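Acetylated cis-Golgi protein, involved in ER-to-Golgi transport (Saccharomyces cerevisiae, PDB 6G8Y) probably supports ER-to-Golgi transport and Golgi organisation as the yeast relative of GRASP65, using PDZ domains of the kind that bind golgins. Local coordinates at residues V74-A79 with R85-S90; D41-V46 with R58-I63. All coordinates share one frame; numbering follows the deposited sequence.

How the interactions relate
From the N terminus, the helix 2-10, apparently from the expression-tag sequence, and the strands 19-20 and 33-38 come before either contact. Interaction 2 is the first to close: the broken strand 41-47 runs through the strand 53-55 into the helix 57-66, and residues 58-63 pack back on residues 41-46. The chain then enters the strand 71-78, and interaction 1 closes a beta hairpin with the strand 83-90. The two loops follow in series, without nesting or crossing. The centres of the contacts lie about 15 Å apart on opposite sides of the chain's centre. Both reach one antiparallel sheet, in which the strand 33-38 pairs with both 41-47 and 71-78; Asn75 packs near Asp41 where they meet.

Interaction 1 of 2, residues V74-A79 with R85-S90; sequences VNIWSA and RDEYIS
Val74, Asn75 and Ile76 pair with Glu87, Asp86 and Arg85 as neighbouring antiparallel strands of a beta hairpin. Four backbone hydrogen bonds hold them. Val74 N meets Glu87 O at 2.8 Å almost straight, and Glu87 N returns the bond to Val74 O; Ile76 and Arg85 form the second hydrogen-bonded pair, Ile76 N reaching Arg85 O at 2.8 Å.

Between them sits the non-hydrogen-bonded pair Asn75 and Asp86, whose side chains run alongside each other. Asn75 ND2 donates to Asp86 OD1 at 2.9 Å, the acceptor lying near the amide plane, but the donor approaches from above the carboxylate, the two planes being 71° apart.

On the other face of the sheet, Arg85 grips Glu87 side-on: NE and NH2 both bond to OE2, with Arg85 NE to Glu87 OE2 at 2.8 Å. The bend of Glu87 at chi2 (-78°) turns its carboxylate back to this guanidinium. Ile76 CD1 lies 3.8 Å above the guanidinium plane of Arg85, offset toward its rim, and presses on Glu87 CG at 3.3 Å, a tight contact. Farther along, Val74 CG2 touches Ile89 CG2 at 3.8 Å.

Asp33 gives Arg85 NH2 a second salt-bridge partner, and Trp20 packs on Ile76, Arg85 and Glu87. The strand 33-38 flanks 71-78 on its other edge, while the helix 2-10, apparently construct-derived, packs against Asn75 and Trp77.

Interaction 2 of 2, residues D41-V46 with R58-I63; sequences DPVPVV and RRITSI
The helix 57-66 of this PDZ domain packs on the break in the strand 41-47, where the ring of Pro44 meets Arg59 and Ile60. No hydrogen bond joins the two segments, and the contact rests on carbon surfaces.

The CG corner of the ring points into the angle between the two side chains. Pro44 CG approaches Ile60 CG1 at 3.8 Å, and Pro44 CD lies nearly as close to the same atom. Towards Arg59 the ring offers CB and CG: Pro44 CB stands 3.7 Å from Arg59 CD, while CG also touches the beginning of the arginine chain. With CG anti to the backbone N (chi1 -172°) and the chain extended to NE, Arg59 runs out across the proline, and its aliphatic part does most of the touching. The guanidinium continues past the ring, Arg59 NH1 coming to 3.7 Å from Pro44 CB at an oblique angle. Its charge may also feel Asp41, although Arg59 NH2 and Asp41 OD2 remain 6.3 Å apart.

Ile60 reaches farther into the interior. Its CD1 meets Val43 CG1 at 4.1 Å, a looser contact that carries the apolar surface beyond the proline. Phe38 touches both Val43 and Ile60, and Pro55 adds to the cover on Ile60, whereas Arg59 lies at the solvent-exposed border of the contact.

A short helix packed beside a small, curled antiparallel sheet, reached from one of its strands and leading into the next, is consistent with the PDZ fold.

Interaction 1 of 2, residues V74-A79 with R85-S90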
loop_
_atom_site.group_PDB
_atom_site.type_symbol
_atom_site.label_atom_id
_atom_site.label_comp_id
_atom_site.label_asym_id
_atom_site.label_seq_id
_atom_site.Cartn_x
_atom_site.Cartn_y
_atom_site.Cartn_z
ATOM N N VAL A 74 1.940 2.519 7.753
ATOM C CA VAL A 74 1.661 2.337 6.333
ATOM C C VAL A 74 2.929 2.727 5.588
ATOM O O VAL A 74 3.409 3.865 5.717
ATOM C CB VAL A 74 0.481 3.238 5.912
ATOM C CG1 VAL A 74 0.146 3.081 4.439
ATOM C CG2 VAL A 74 -0.726 2.913 6.795
ATOM N N ASN A 75 3.468 1.794 4.817
ATOM C CA ASN A 75 4.672 2.016 4.023
ATOM C C ASN A 75 4.312 2.538 2.660
ATOM O O ASN A 75 3.566 1.878 1.922
ATOM C CB ASN A 75 5.497 0.732 3.889
ATOM C CG ASN A 75 5.756 0.064 5.226
ATOM O OD1 ASN A 75 5.239 -1.002 5.484
ATOM N ND2 ASN A 75 6.567 0.701 6.097
ATOM N N ILE A 76 4.869 3.705 2.310
ATOM C CA ILE A 76 4.524 4.387 1.077
ATOM C C ILE A 76 5.718 4.476 0.153
ATOM O O ILE A 76 6.840 4.635 0.612
ATOM C CB ILE A 76 3.964 5.777 1.405
ATOM C CG1 ILE A 76 2.562 5.575 2.026
ATOM C CG2 ILE A 76 3.900 6.681 0.179
ATOM C CD1 ILE A 76 1.964 6.836 2.547
ATOM N N TRP A 77 5.439 4.358 -1.133
ATOM C CA TRP A 77 6.381 4.659 -2.224
ATOM C C TRP A 77 5.798 5.836 -2.987
ATOM O O TRP A 77 4.699 5.719 -3.531
ATOM C CB TRP A 77 6.484 3.452 -3.162
ATOM C CG TRP A 77 7.242 3.688 -4.472
ATOM C CD1 TRP A 77 6.704 3.767 -5.726
ATOM C CD2 TRP A 77 8.656 3.852 -4.631
ATOM N NE1 TRP A 77 7.694 3.957 -6.658
ATOM C CE2 TRP A 77 8.901 4.023 -6.016
ATOM C CE3 TRP A 77 9.743 3.868 -3.742
ATOM C CZ2 TRP A 77 10.188 4.214 -6.535
ATOM C CZ3 TRP A 77 11.029 4.063 -4.263
ATOM C CH2 TRP A 77 11.232 4.231 -5.649
ATOM N N SER A 78 6.514 6.945 -3.050
ATOM C CA SER A 78 6.067 8.084 -3.864
ATOM C C SER A 78 6.561 7.874 -5.292
ATOM O O SER A 78 7.778 7.815 -5.509
ATOM C CB SER A 78 6.629 9.387 -3.299
ATOM O OG SER A 78 6.195 10.485 -4.084
ATOM N N ALA A 79 5.630 7.771 -6.247
ATOM C CA ALA A 79 5.947 7.396 -7.632
ATOM C C ALA A 79 6.890 8.366 -8.322
ATOM O O ALA A 79 7.846 7.936 -8.980
ATOM C CB ALA A 79 4.680 7.232 -8.452
ATOM N N ARG A 85 8.485 6.456 2.464
ATOM C CA ARG A 85 8.281 7.021 3.797
ATOM C C ARG A 85 7.214 6.214 4.513
ATOM O O ARG A 85 6.518 5.400 3.897
ATOM C CB ARG A 85 7.839 8.484 3.760
ATOM C CG ARG A 85 6.453 8.729 3.161
ATOM C CD ARG A 85 6.075 10.205 3.232
ATOM N NE ARG A 85 4.647 10.391 2.971
ATOM C CZ ARG A 85 4.060 10.401 1.770
ATOM N NH1 ARG A 85 4.770 10.254 0.647
ATOM N NH2 ARG A 85 2.744 10.533 1.707
ATOM N N ASP A 86 7.067 6.486 5.799
ATOM C CA ASP A 86 6.049 5.834 6.598
ATOM C C ASP A 86 5.030 6.844 7.043
ATOM O O ASP A 86 5.384 7.915 7.539
ATOM C CB ASP A 86 6.639 5.221 7.857
ATOM C CG ASP A 86 7.638 4.140 7.578
ATOM O OD1 ASP A 86 7.537 3.438 6.558
ATOM O OD2 ASP A 86 8.550 3.996 8.418
ATOM N N GLU A 87 3.761 6.518 6.852
ATOM C CA GLU A 87 2.671 7.267 7.463
ATOM C C GLU A 87 2.047 6.415 8.559
ATOM O O GLU A 87 2.286 5.207 8.612
ATOM C CB GLU A 87 1.609 7.647 6.419
ATOM C CG GLU A 87 2.060 8.603 5.307
ATOM C CD GLU A 87 2.161 10.080 5.683
ATOM O OE1 GLU A 87 1.816 10.492 6.797
ATOM O OE2 GLU A 87 2.600 10.852 4.800
ATOM N N TYR A 88 1.253 7.047 9.408
ATOM C CA TYR A 88 0.630 6.399 10.555
ATOM C C TYR A 88 -0.834 6.735 10.556
ATOM O O TYR A 88 -1.206 7.891 10.368
ATOM C CB TYR A 88 1.298 6.873 11.842
ATOM C CG TYR A 88 2.691 6.360 11.954
ATOM C CD1 TYR A 88 2.957 5.077 12.438
ATOM C CD2 TYR A 88 3.757 7.121 11.526
ATOM C CE1 TYR A 88 4.243 4.593 12.514
ATOM C CE2 TYR A 88 5.053 6.642 11.588
ATOM C CZ TYR A 88 5.287 5.380 12.101
ATOM O OH TYR A 88 6.572 4.879 12.169
ATOM N N ILE A 89 -1.676 5.733 10.760
ATOM C CA ILE A 89 -3.120 5.987 10.777
ATOM C C ILE A 89 -3.749 5.286 11.966
ATOM O O ILE A 89 -3.393 4.143 12.283
ATOM C CB ILE A 89 -3.790 5.598 9.449
ATOM C CG1 ILE A 89 -5.298 5.905 9.451
ATOM C CG2 ILE A 89 -3.509 4.154 9.094
ATOM C CD1 ILE A 89 -6.084 5.107 8.436
ATOM N N SER A 90 -4.663 5.984 12.641
ATOM C CA SER A 90 -5.390 5.405 13.760
ATOM C C SER A 90 -6.480 4.470 13.244
ATOM O O SER A 90 -7.332 4.870 12.434
ATOM C CB SER A 90 -6.030 6.500 14.610
ATOM O OG SER A 90 -5.036 7.230 15.295
#

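Interaction 2 of 2, residues D41-V46 with R58-I63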
loop_
_atom_site.group_PDB
_atom_site.type_symbol
_atom_site.label_atom_id
_atom_site.label_comp_id
_atom_site.label_asym_id
_atom_site.label_seq_id
_atom_site.Cartn_x
_atom_site.Cartn_y
_atom_site.Cartn_z
ATOM N N ASP A 41 5.746 -5.151 6.029
ATOM C CA ASP A 41 5.602 -6.295 5.129
ATOM C C ASP A 41 4.875 -5.817 3.865
ATOM O O ASP A 41 3.975 -4.963 3.952
ATOM C CB ASP A 41 4.767 -7.398 5.766
ATOM C CG ASP A 41 5.313 -7.868 7.103
ATOM O OD1 ASP A 41 6.527 -8.109 7.195
ATOM O OD2 ASP A 41 4.513 -7.999 8.053
ATOM N N PRO A 42 5.189 -6.394 2.692
ATOM C CA PRO A 42 4.474 -5.972 1.501
ATOM C C PRO A 42 2.969 -6.187 1.601
ATOM O O PRO A 42 2.481 -7.080 2.315
ATOM C CB PRO A 42 5.051 -6.888 0.398
ATOM C CG PRO A 42 6.416 -7.196 0.908
ATOM C CD PRO A 42 6.222 -7.399 2.374
ATOM N N VAL A 43 2.238 -5.386 0.847
ATOM C CA VAL A 43 0.797 -5.592 0.730
ATOM C C VAL A 43 0.576 -7.007 0.145
ATOM O O VAL A 43 1.167 -7.350 -0.869
ATOM C CB VAL A 43 0.157 -4.524 -0.178
ATOM C CG1 VAL A 43 -1.325 -4.802 -0.393
ATOM C CG2 VAL A 43 0.356 -3.125 0.398
ATOM N N PRO A 44 -0.269 -7.824 0.773
ATOM C CA PRO A 44 -0.506 -9.156 0.183
ATOM C C PRO A 44 -1.473 -9.029 -1.007
ATOM O O PRO A 44 -2.528 -8.379 -0.905
ATOM C CB PRO A 44 -1.097 -9.948 1.336
ATOM C CG PRO A 44 -1.779 -8.927 2.149
ATOM C CD PRO A 44 -0.963 -7.651 2.052
ATOM N N VAL A 45 -1.099 -9.654 -2.110
ATOM C CA VAL A 45 -1.792 -9.494 -3.378
ATOM C C VAL A 45 -1.986 -10.860 -4.045
ATOM O O VAL A 45 -1.085 -11.719 -4.005
ATOM C CB VAL A 45 -0.963 -8.552 -4.267
ATOM C CG1 VAL A 45 -1.413 -8.571 -5.696
ATOM C CG2 VAL A 45 -1.005 -7.138 -3.717
ATOM N N VAL A 46 -3.166 -11.041 -4.649
ATOM C CA VAL A 46 -3.607 -12.250 -5.385
ATOM C C VAL A 46 -3.461 -11.946 -6.875
ATOM O O VAL A 46 -3.930 -10.917 -7.327
ATOM C CB VAL A 46 -5.106 -12.528 -5.087
ATOM C CG1 VAL A 46 -5.629 -13.712 -5.905
ATOM C CG2 VAL A 46 -5.318 -12.744 -3.610
ATOM N N ARG A 58 -8.871 -10.601 2.853
ATOM C CA ARG A 58 -9.005 -11.276 4.156
ATOM C C ARG A 58 -7.736 -11.047 4.989
ATOM O O ARG A 58 -7.818 -10.761 6.187
ATOM C CB ARG A 58 -9.261 -12.780 4.013
ATOM C CG ARG A 58 -9.557 -13.489 5.346
ATOM C CD ARG A 58 -9.007 -14.922 5.400
ATOM N NE ARG A 58 -7.544 -14.917 5.276
ATOM C CZ ARG A 58 -6.677 -14.637 6.255
ATOM N NH1 ARG A 58 -7.073 -14.356 7.510
ATOM N NH2 ARG A 58 -5.382 -14.629 5.969
ATOM N N ARG A 59 -6.563 -11.189 4.373
ATOM C CA ARG A 59 -5.300 -11.016 5.106
ATOM C C ARG A 59 -5.193 -9.571 5.585
ATOM O O ARG A 59 -4.749 -9.319 6.703
ATOM C CB ARG A 59 -4.101 -11.413 4.243
ATOM C CG ARG A 59 -2.769 -11.463 4.946
ATOM C CD ARG A 59 -1.773 -12.261 4.110
ATOM N NE ARG A 59 -0.457 -12.294 4.730
ATOM C CZ ARG A 59 0.667 -12.603 4.091
ATOM N NH1 ARG A 59 0.654 -12.913 2.797
ATOM N NH2 ARG A 59 1.818 -12.599 4.760
ATOM N N ILE A 60 -5.570 -8.609 4.730
ATOM C CA ILE A 60 -5.513 -7.203 5.106
ATOM C C ILE A 60 -6.486 -6.883 6.232
ATOM O O ILE A 60 -6.155 -6.139 7.141
ATOM C CB ILE A 60 -5.713 -6.284 3.888
ATOM C CG1 ILE A 60 -4.534 -6.475 2.922
ATOM C CG2 ILE A 60 -5.788 -4.814 4.314
ATOM C CD1 ILE A 60 -4.748 -5.913 1.528
ATOM N N THR A 61 -7.670 -7.479 6.199
ATOM C CA THR A 61 -8.621 -7.347 7.298
ATOM C C THR A 61 -7.988 -7.753 8.628
ATOM O O THR A 61 -8.117 -7.051 9.634
ATOM C CB THR A 61 -9.888 -8.183 7.067
ATOM O OG1 THR A 61 -10.507 -7.843 5.826
ATOM C CG2 THR A 61 -10.880 -7.975 8.217
ATOM N N SER A 62 -7.276 -8.882 8.621
ATOM C CA SER A 62 -6.612 -9.354 9.832
ATOM C C SER A 62 -5.534 -8.392 10.300
ATOM O O SER A 62 -5.418 -8.130 11.484
ATOM C CB SER A 62 -6.034 -10.739 9.583
ATOM O OG SER A 62 -7.072 -11.658 9.273
ATOM N N ILE A 63 -4.746 -7.860 9.376
ATOM C CA ILE A 63 -3.706 -6.913 9.736
ATOM C C ILE A 63 -4.330 -5.692 10.389
ATOM O O ILE A 63 -3.881 -5.227 11.445
ATOM C CB ILE A 63 -2.892 -6.486 8.497
ATOM C CG1 ILE A 63 -2.045 -7.650 7.983
ATOM C CG2 ILE A 63 -1.976 -5.310 8.802
ATOM C CD1 ILE A 63 -1.565 -7.496 6.560
#